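Local coordinates for BpsB (PgaB), Poly-beta-1,6-N-acetyl-D-glucosamine N-deacetylase (Bordetella bronchiseptica RB50, PDB 5BU6), which removes acetyl groups from the N-acetylglucosamine units of poly-beta-1,6-N-acetyl-D-glucosamine, a family 4 carbohydrate esterase activity required for biofilm formation in Bordetella bronchiseptica, at residues M18-D23 with V263-N268; P77-F82 with P103-V108; A87-K92 with F133-A138. The protein carries 5 engineered substitutions. All coordinates share one frame; numbering follows the deposited sequence.

Interaction 1 of 3, residues M18-D23 with V263-N268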
loop_
_atom_site.group_PDB
_atom_site.type_symbol
_atom_site.label_atom_id
_atom_site.label_comp_id
_atom_site.label_asym_id
_atom_site.label_seq_id
_atom_site.Cartn_x
_atom_site.Cartn_y
_atom_site.Cartn_z
ATOM N N MET A 18 1.412 5.766 6.279
ATOM C CA MET A 18 2.587 6.302 6.953
ATOM C C MET A 18 3.847 6.014 6.152
ATOM O O MET A 18 4.085 4.884 5.754
ATOM C CB MET A 18 2.736 5.705 8.347
ATOM C CG MET A 18 2.545 6.677 9.466
ATOM S SD MET A 18 0.800 6.968 9.740
ATOM C CE MET A 18 0.227 5.304 10.052
ATOM N N HIS A 19 4.663 7.038 5.955
ATOM C CA HIS A 19 5.862 6.915 5.126
ATOM C C HIS A 19 7.066 7.390 5.942
ATOM O O HIS A 19 7.044 8.484 6.503
ATOM C CB HIS A 19 5.674 7.739 3.840
ATOM C CG HIS A 19 6.832 7.693 2.890
ATOM N ND1 HIS A 19 7.076 6.617 2.061
ATOM C CD2 HIS A 19 7.793 8.607 2.613
ATOM C CE1 HIS A 19 8.147 6.865 1.326
ATOM N NE2 HIS A 19 8.602 8.064 1.643
ATOM N N ASP A 20 8.088 6.555 6.046
ATOM C CA ASP A 20 9.317 6.933 6.741
ATOM C C ASP A 20 10.099 7.880 5.837
ATOM O O ASP A 20 10.444 7.529 4.711
ATOM C CB ASP A 20 10.140 5.686 7.089
ATOM C CG ASP A 20 11.335 5.985 7.988
ATOM O OD1 ASP A 20 11.898 7.103 7.944
ATOM O OD2 ASP A 20 11.731 5.063 8.734
ATOM N N VAL A 21 10.372 9.078 6.331
ATOM C CA VAL A 21 11.019 10.107 5.519
ATOM C C VAL A 21 12.420 9.671 5.051
ATOM O O VAL A 21 12.899 10.114 4.009
ATOM C CB VAL A 21 11.092 11.444 6.300
ATOM C CG1 VAL A 21 12.093 11.352 7.454
ATOM C CG2 VAL A 21 11.417 12.609 5.370
ATOM N N ARG A 22 13.061 8.777 5.798
ATOM C CA ARG A 22 14.401 8.307 5.445
ATOM C C ARG A 22 14.385 7.354 4.248
ATOM O O ARG A 22 15.435 6.954 3.747
ATOM C CB ARG A 22 15.065 7.627 6.648
ATOM N N ASP A 23 13.192 6.987 3.795
ATOM C CA ASP A 23 13.048 6.204 2.572
ATOM C C ASP A 23 12.534 7.130 1.472
ATOM O O ASP A 23 11.475 6.908 0.874
ATOM C CB ASP A 23 12.131 5.006 2.814
ATOM C CG ASP A 23 12.749 3.998 3.778
ATOM O OD1 ASP A 23 12.061 3.541 4.721
ATOM O OD2 ASP A 23 13.944 3.671 3.591
ATOM N N VAL A 263 0.994 10.603 5.500
ATOM C CA VAL A 263 1.785 11.400 6.439
ATOM C C VAL A 263 3.205 10.832 6.598
ATOM O O VAL A 263 3.404 9.631 6.602
ATOM C CB VAL A 263 1.087 11.502 7.815
ATOM C CG1 VAL A 263 1.093 10.176 8.524
ATOM C CG2 VAL A 263 1.750 12.561 8.672
ATOM N N ASP A 264 4.195 11.711 6.707
ATOM C CA ASP A 264 5.581 11.281 6.868
ATOM C C ASP A 264 5.971 11.220 8.338
ATOM O O ASP A 264 5.502 12.026 9.136
ATOM C CB ASP A 264 6.528 12.232 6.128
ATOM C CG ASP A 264 6.387 12.143 4.621
ATOM O OD1 ASP A 264 6.067 11.049 4.108
ATOM O OD2 ASP A 264 6.602 13.172 3.947
ATOM N N TYR A 265 6.827 10.269 8.699
ATOM C CA TYR A 265 7.360 10.231 10.058
ATOM C C TYR A 265 8.871 9.974 10.087
ATOM O O TYR A 265 9.467 9.574 9.090
ATOM C CB TYR A 265 6.646 9.163 10.882
ATOM C CG TYR A 265 6.917 7.749 10.416
ATOM C CD1 TYR A 265 7.977 7.007 10.937
ATOM C CD2 TYR A 265 6.133 7.162 9.434
ATOM C CE1 TYR A 265 8.226 5.713 10.491
ATOM C CE2 TYR A 265 6.368 5.876 8.995
ATOM C CZ TYR A 265 7.419 5.157 9.520
ATOM O OH TYR A 265 7.629 3.875 9.065
ATOM N N GLU A 266 9.456 10.186 11.258
ATOM C CA GLU A 266 10.844 9.859 11.551
ATOM C C GLU A 266 10.907 8.757 12.599
ATOM O O GLU A 266 10.066 8.696 13.491
ATOM C CB GLU A 266 11.596 11.084 12.069
ATOM C CG GLU A 266 11.997 12.089 11.013
ATOM C CD GLU A 266 13.441 12.552 11.175
ATOM O OE1 GLU A 266 13.664 13.760 11.425
ATOM O OE2 GLU A 266 14.352 11.702 11.051
ATOM N N VAL A 267 11.907 7.893 12.501
ATOM C CA VAL A 267 12.142 6.900 13.538
ATOM C C VAL A 267 13.338 7.322 14.364
ATOM O O VAL A 267 14.078 8.221 13.970
ATOM C CB VAL A 267 12.377 5.499 12.949
ATOM C CG1 VAL A 267 11.140 5.029 12.208
ATOM C CG2 VAL A 267 13.576 5.506 12.020
ATOM N N ASN A 268 13.520 6.692 15.521
ATOM C CA ASN A 268 14.664 7.002 16.377
ATOM C C ASN A 268 15.443 5.756 16.774
ATOM O O ASN A 268 16.642 5.659 16.516
ATOM C CB ASN A 268 14.207 7.750 17.626
ATOM C CG ASN A 268 13.814 9.182 17.332
ATOM O OD1 ASN A 268 12.861 9.438 16.593
ATOM N ND2 ASN A 268 14.545 10.128 17.915
HETATM O O HOH W 1 13.222 7.963 10.026
#
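Two parallel strands, 18-20 and 263-266, pair edge to edge, joining the first and last strands of the deacetylase's parallel sheet, and their backbones carry the polar part of the contact. H19 uses both its amide and its carbonyl: H19 N donates to V263 O, and H19 O accepts from Y265 N at 2.8 Å. Past the end of the strand V21 N reaches Y265 O along nearly the C=O axis, with an N-H...O angle of 173°.

Apolar and aromatic packing gathers on the side of M18, D20 and Y265. The Y265 ring, its CG in the crowded position between backbone N and carbonyl carbon (chi1 67°), lies back over the partner strand. D20 CA sits over one ring face, 3.9 Å from the centroid of Y265, a CH-pi contact. M18 CG touches Y265 CD2 at 3.6 Å, and M18 SD presses on V263 CG1.

The D20 carboxylate organises the turn and reaches the other segment through a water. Its OD1 accepts from R22 N at 3.0 Å, an Asx turn within the type I turn D20-D23, and from the water, which accepts from V267 N. On the other face D264 OD1 meets the H19 imidazole edge; the H19 side chain lies about 6 Å from a bound nickel ion.

Strand 77-83 flanks strand 14-20, strand 41-42 pairs on the other flank of 261-266, and L43 and L46 of helix 43-52 pack against Y265.

Interaction 2 of 3, residues P77-F82 with P103-V108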
loop_
_atom_site.group_PDB
_atom_site.type_symbol
_atom_site.label_atom_id
_atom_site.label_comp_id
_atom_site.label_asym_id
_atom_site.label_seq_id
_atom_site.Cartn_x
_atom_site.Cartn_y
_atom_site.Cartn_z
ATOM N N PRO A 77 -12.904 5.901 13.969
ATOM C CA PRO A 77 -12.117 4.741 13.553
ATOM C C PRO A 77 -11.076 5.142 12.533
ATOM O O PRO A 77 -11.359 5.958 11.643
ATOM C CB PRO A 77 -13.170 3.806 12.925
ATOM C CG PRO A 77 -14.162 4.708 12.387
ATOM C CD PRO A 77 -14.197 5.951 13.265
ATOM N N ILE A 78 -9.880 4.584 12.660
ATOM C CA ILE A 78 -8.833 4.871 11.689
ATOM C C ILE A 78 -8.068 3.599 11.324
ATOM O O ILE A 78 -7.831 2.750 12.169
ATOM C CB ILE A 78 -7.863 5.970 12.229
ATOM C CG1 ILE A 78 -6.862 6.381 11.158
ATOM C CG2 ILE A 78 -7.163 5.530 13.502
ATOM C CD1 ILE A 78 -6.312 7.783 11.365
ATOM N N LEU A 79 -7.725 3.466 10.044
ATOM C CA LEU A 79 -6.925 2.361 9.537
ATOM C C LEU A 79 -5.497 2.876 9.306
ATOM O O LEU A 79 -5.301 3.855 8.578
ATOM C CB LEU A 79 -7.504 1.811 8.233
ATOM C CG LEU A 79 -6.803 0.592 7.611
ATOM C CD1 LEU A 79 -7.017 -0.614 8.513
ATOM C CD2 LEU A 79 -7.373 0.330 6.225
ATOM N N LEU A 80 -4.520 2.232 9.933
ATOM C CA LEU A 80 -3.113 2.607 9.744
ATOM C C LEU A 80 -2.496 1.672 8.715
ATOM O O LEU A 80 -2.690 0.439 8.797
ATOM C CB LEU A 80 -2.343 2.496 11.072
ATOM C CG LEU A 80 -2.898 3.195 12.302
ATOM C CD1 LEU A 80 -2.018 2.858 13.519
ATOM C CD2 LEU A 80 -2.970 4.709 12.068
ATOM N N THR A 81 -1.777 2.233 7.740
ATOM C CA THR A 81 -1.143 1.417 6.722
ATOM C C THR A 81 0.332 1.820 6.561
ATOM O O THR A 81 0.681 3.000 6.701
ATOM C CB THR A 81 -1.869 1.525 5.360
ATOM O OG1 THR A 81 -1.623 2.804 4.771
ATOM C CG2 THR A 81 -3.393 1.330 5.541
ATOM N N PHE A 82 1.165 0.811 6.333
ATOM C CA PHE A 82 2.615 0.945 6.178
ATOM C C PHE A 82 3.047 0.179 4.920
ATOM O O PHE A 82 3.065 -1.049 4.929
ATOM C CB PHE A 82 3.341 0.398 7.412
ATOM C CG PHE A 82 2.986 1.109 8.682
ATOM C CD1 PHE A 82 1.877 0.712 9.429
ATOM C CD2 PHE A 82 3.741 2.188 9.118
ATOM C CE1 PHE A 82 1.528 1.378 10.594
ATOM C CE2 PHE A 82 3.409 2.866 10.287
ATOM C CZ PHE A 82 2.290 2.455 11.031
ATOM N N PRO A 103 -3.932 -2.435 15.377
ATOM C CA PRO A 103 -3.742 -3.163 14.116
ATOM C C PRO A 103 -3.191 -2.265 13.010
ATOM O O PRO A 103 -3.256 -1.045 13.116
ATOM C CB PRO A 103 -5.156 -3.648 13.759
ATOM C CG PRO A 103 -6.069 -2.698 14.457
ATOM C CD PRO A 103 -5.362 -2.247 15.708
ATOM N N ALA A 104 -2.696 -2.878 11.940
ATOM C CA ALA A 104 -2.235 -2.144 10.772
ATOM C C ALA A 104 -2.305 -3.010 9.515
ATOM O O ALA A 104 -2.442 -4.224 9.603
ATOM C CB ALA A 104 -0.819 -1.653 10.991
ATOM N N VAL A 105 -2.227 -2.361 8.358
ATOM C CA VAL A 105 -2.032 -3.019 7.067
ATOM C C VAL A 105 -0.568 -2.825 6.658
ATOM O O VAL A 105 -0.060 -1.709 6.746
ATOM C CB VAL A 105 -2.937 -2.412 5.980
ATOM C CG1 VAL A 105 -2.734 -3.126 4.634
ATOM C CG2 VAL A 105 -4.372 -2.470 6.430
ATOM N N VAL A 106 0.090 -3.890 6.221
ATOM C CA VAL A 106 1.429 -3.776 5.643
ATOM C C VAL A 106 1.345 -4.230 4.184
ATOM O O VAL A 106 0.917 -5.341 3.919
ATOM C CB VAL A 106 2.461 -4.633 6.407
ATOM C CG1 VAL A 106 3.820 -4.617 5.680
ATOM C CG2 VAL A 106 2.600 -4.151 7.854
ATOM N N ALA A 107 1.719 -3.368 3.250
ATOM C CA ALA A 107 1.573 -3.678 1.828
ATOM C C ALA A 107 2.962 -3.938 1.247
ATOM O O ALA A 107 3.879 -3.108 1.393
ATOM C CB ALA A 107 0.864 -2.542 1.090
ATOM N N VAL A 108 3.099 -5.102 0.621
ATOM C CA VAL A 108 4.376 -5.662 0.189
ATOM C C VAL A 108 4.583 -5.501 -1.312
ATOM O O VAL A 108 3.711 -5.880 -2.065
ATOM C CB VAL A 108 4.414 -7.171 0.542
ATOM C CG1 VAL A 108 5.633 -7.852 -0.026
ATOM C CG2 VAL A 108 4.299 -7.358 2.057
HETATM O O HOH W 2 -5.280 0.527 12.092
#
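Strands 77-83 and 104-108, joined through helix 88-100, form a beta-alpha-beta crossover in the deformed barrel expected of a family 4 polysaccharide deacetylase, and this contact is their parallel, hydrogen-bonded seam. V105 is gripped at both ends: its N donates to L80 O at 2.9 Å, and its O accepts from F82 N almost along the C=O axis.

The V105 side chain carries much of the packing. CB stands 3.8 Å from T81 CG2, the two side chains lying side by side and pointing the same way. With CG2 anti to the carbonyl carbon, that branch turns toward the neighbouring strand, where it meets L79 CD1 at 3.8 Å and, slightly farther off, T81 CG2. The L79 chain comes in obliquely, its tip bending closer than its CB.

On the face of F82 and V106 the aromatic ring turns an edge to A104, CE1 of F82 being 3.9 Å from A104 CB. Where the strands diverge toward P103, a water accepts from L80 N and lies 2.8 Å from P103 O. The last rung is the least direct: A107 N approaches F82 O from above the carbonyl plane, 36° out of it, at 3.2 Å.

Interaction 3 of 3, residues A87-K92 with F133-A138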
loop_
_atom_site.group_PDB
_atom_site.type_symbol
_atom_site.label_atom_id
_atom_site.label_comp_id
_atom_site.label_asym_id
_atom_site.label_seq_id
_atom_site.Cartn_x
_atom_site.Cartn_y
_atom_site.Cartn_z
ATOM N N ALA A 87 12.828 -2.696 6.121
ATOM C CA ALA A 87 13.158 -3.445 7.337
ATOM C C ALA A 87 12.638 -2.790 8.606
ATOM O O ALA A 87 12.272 -3.482 9.562
ATOM C CB ALA A 87 14.678 -3.649 7.450
ATOM N N SER A 88 12.607 -1.458 8.624
ATOM C CA SER A 88 12.192 -0.731 9.815
ATOM C C SER A 88 10.715 -0.984 10.152
ATOM O O SER A 88 10.282 -0.777 11.286
ATOM C CB SER A 88 12.432 0.752 9.632
ATOM O OG SER A 88 11.579 1.235 8.609
ATOM N N THR A 89 9.944 -1.435 9.171
ATOM C CA THR A 89 8.562 -1.834 9.439
ATOM C C THR A 89 8.520 -2.928 10.504
ATOM O O THR A 89 7.630 -2.950 11.352
ATOM C CB THR A 89 7.853 -2.311 8.172
ATOM O OG1 THR A 89 7.803 -1.223 7.241
ATOM C CG2 THR A 89 6.412 -2.736 8.496
ATOM N N TYR A 90 9.508 -3.809 10.490
ATOM C CA TYR A 90 9.543 -4.909 11.452
ATOM C C TYR A 90 10.231 -4.522 12.764
ATOM O O TYR A 90 9.793 -4.882 13.856
ATOM C CB TYR A 90 10.238 -6.127 10.831
ATOM C CG TYR A 90 10.362 -7.299 11.783
ATOM C CD1 TYR A 90 9.298 -8.178 11.967
ATOM C CD2 TYR A 90 11.513 -7.500 12.527
ATOM C CE1 TYR A 90 9.392 -9.249 12.842
ATOM C CE2 TYR A 90 11.619 -8.573 13.410
ATOM C CZ TYR A 90 10.538 -9.443 13.558
ATOM O OH TYR A 90 10.601 -10.508 14.424
ATOM N N THR A 91 11.345 -3.811 12.678
ATOM C CA THR A 91 12.101 -3.548 13.886
ATOM C C THR A 91 11.596 -2.344 14.641
ATOM O O THR A 91 11.823 -2.235 15.847
ATOM C CB THR A 91 13.594 -3.346 13.555
ATOM O OG1 THR A 91 13.712 -2.299 12.592
ATOM C CG2 THR A 91 14.146 -4.598 12.941
ATOM N N LYS A 92 10.914 -1.422 13.963
ATOM C CA LYS A 92 10.490 -0.209 14.667
ATOM C C LYS A 92 8.971 -0.058 14.776
ATOM O O LYS A 92 8.457 0.283 15.847
ATOM C CB LYS A 92 11.078 1.032 13.993
ATOM C CG LYS A 92 12.602 1.006 13.895
ATOM C CD LYS A 92 13.263 0.976 15.270
ATOM C CE LYS A 92 13.670 2.367 15.734
ATOM N NZ LYS A 92 14.630 2.338 16.885
ATOM N N PHE A 133 17.772 -4.230 2.724
ATOM C CA PHE A 133 16.993 -3.065 3.155
ATOM C C PHE A 133 15.537 -3.424 3.428
ATOM O O PHE A 133 14.807 -2.658 4.061
ATOM C CB PHE A 133 17.048 -1.939 2.113
ATOM C CG PHE A 133 18.258 -1.054 2.235
ATOM C CD1 PHE A 133 19.405 -1.517 2.851
ATOM C CD2 PHE A 133 18.234 0.248 1.770
ATOM C CE1 PHE A 133 20.532 -0.702 2.988
ATOM C CE2 PHE A 133 19.357 1.079 1.905
ATOM C CZ PHE A 133 20.500 0.602 2.517
ATOM N N PHE A 134 15.108 -4.579 2.935
ATOM C CA PHE A 134 13.708 -4.994 3.081
ATOM C C PHE A 134 13.511 -6.112 4.110
ATOM O O PHE A 134 14.378 -6.956 4.293
ATOM C CB PHE A 134 13.175 -5.430 1.712
ATOM C CG PHE A 134 13.193 -4.327 0.702
ATOM C CD1 PHE A 134 12.186 -3.385 0.681
ATOM C CD2 PHE A 134 14.247 -4.190 -0.178
ATOM C CE1 PHE A 134 12.211 -2.339 -0.223
ATOM C CE2 PHE A 134 14.273 -3.156 -1.091
ATOM C CZ PHE A 134 13.258 -2.225 -1.106
ATOM N N MET A 135 12.345 -6.105 4.754
ATOM C CA MET A 135 11.889 -7.191 5.607
ATOM C C MET A 135 11.966 -8.531 4.910
ATOM O O MET A 135 11.697 -8.641 3.705
ATOM C CB MET A 135 10.438 -6.979 6.040
ATOM C CG MET A 135 10.231 -6.062 7.171
ATOM S SD MET A 135 8.459 -6.070 7.576
ATOM C CE MET A 135 7.773 -5.349 6.098
ATOM N N THR A 136 12.302 -9.562 5.673
ATOM C CA THR A 136 12.300 -10.904 5.109
ATOM C C THR A 136 10.902 -11.497 5.123
ATOM O O THR A 136 9.994 -10.981 5.779
ATOM C CB THR A 136 13.262 -11.823 5.854
ATOM O OG1 THR A 136 12.787 -12.049 7.184
ATOM C CG2 THR A 136 14.662 -11.191 5.893
ATOM N N TRP A 137 10.719 -12.565 4.360
ATOM C CA TRP A 137 9.442 -13.256 4.347
ATOM C C TRP A 137 9.109 -13.782 5.732
ATOM O O TRP A 137 7.950 -13.765 6.142
ATOM C CB TRP A 137 9.449 -14.397 3.342
ATOM C CG TRP A 137 9.206 -14.009 1.895
ATOM C CD1 TRP A 137 10.040 -14.247 0.837
ATOM C CD2 TRP A 137 8.060 -13.337 1.357
ATOM N NE1 TRP A 137 9.476 -13.769 -0.324
ATOM C CE2 TRP A 137 8.255 -13.225 -0.036
ATOM C CE3 TRP A 137 6.868 -12.846 1.915
ATOM C CZ2 TRP A 137 7.316 -12.629 -0.882
ATOM C CZ3 TRP A 137 5.939 -12.249 1.074
ATOM C CH2 TRP A 137 6.170 -12.146 -0.304
ATOM N N ALA A 138 10.121 -14.275 6.437
ATOM C CA ALA A 138 9.929 -14.814 7.787
ATOM C C ALA A 138 9.413 -13.735 8.721
ATOM O O ALA A 138 8.506 -13.969 9.535
ATOM C CB ALA A 138 11.214 -15.385 8.318
#
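M135 is the side chain that fills this contact, which joins the start of the crossover helix 88-100 of the deacetylase fold to the loop leading into helix 137-145. T136 follows at the N-cap of that second helix, its side chain capping a backbone N. The CG of M135 is anti to the carbonyl carbon and the chain runs extended through chi2 (-176°), then bends at chi3 (-65°), so that successive atoms meet successive residues. CG touches Y90 CB at 3.7 Å. SD lies against the same Y90 CB and near Y90 N. The M135 chain crosses the T89 side chain at about a right angle, and its terminal CE packs on T89 CB, again at 3.7 Å, with T89 CG2 close behind. This is the tight, buried end of the contact, where L140 and M143 of helix 137-145 close on M135.

The other end is looser. A87 and F133 meet chiefly through backbone, A87 N donating to F133 O at 2.9 Å, with an N-H...O angle of 147° and the donor above the carbonyl plane. A87 CB lies 3.5 Å from F133 O, while the exposed F133 ring leads away from the helix. The Y90 ring likewise leaves the contact beyond its CB; its hydroxyl makes a weak hydrogen bond with E142 OE1. F134 points away from the helix and stacks with Y86.

The chemistry is therefore split: a bent backbone bond, backed by one between M135 and G85, ties the loop to the residues at the helix start, while the thioether chain meets T89 and Y90 through van der Waals contacts, with no charged pair between the two segments.

How the interactions relate
Interaction 2 is the buried member; its centre lies about 8 Å from the centre of the chain, whereas those of interactions 1 and 3, both only partly buried, each lie about 15 Å from it. Interactions 1 and 2 belong to one parallel sheet: M18 N probably hydrogen-bonds to T81 O, and M18 CB packs on F82 CE2 at 3.5 Å. Interaction 3 joins the crossover helix of interaction 2 to a loop, M135 CE coming 4.0 Å from V106 CG1. Chemistry follows place: backbone bonds with aliphatic and aromatic packing inside, a carboxylate added where strand 14-20 ends in a turn, and a single backbone bond beside a methionine in the helix-loop contact.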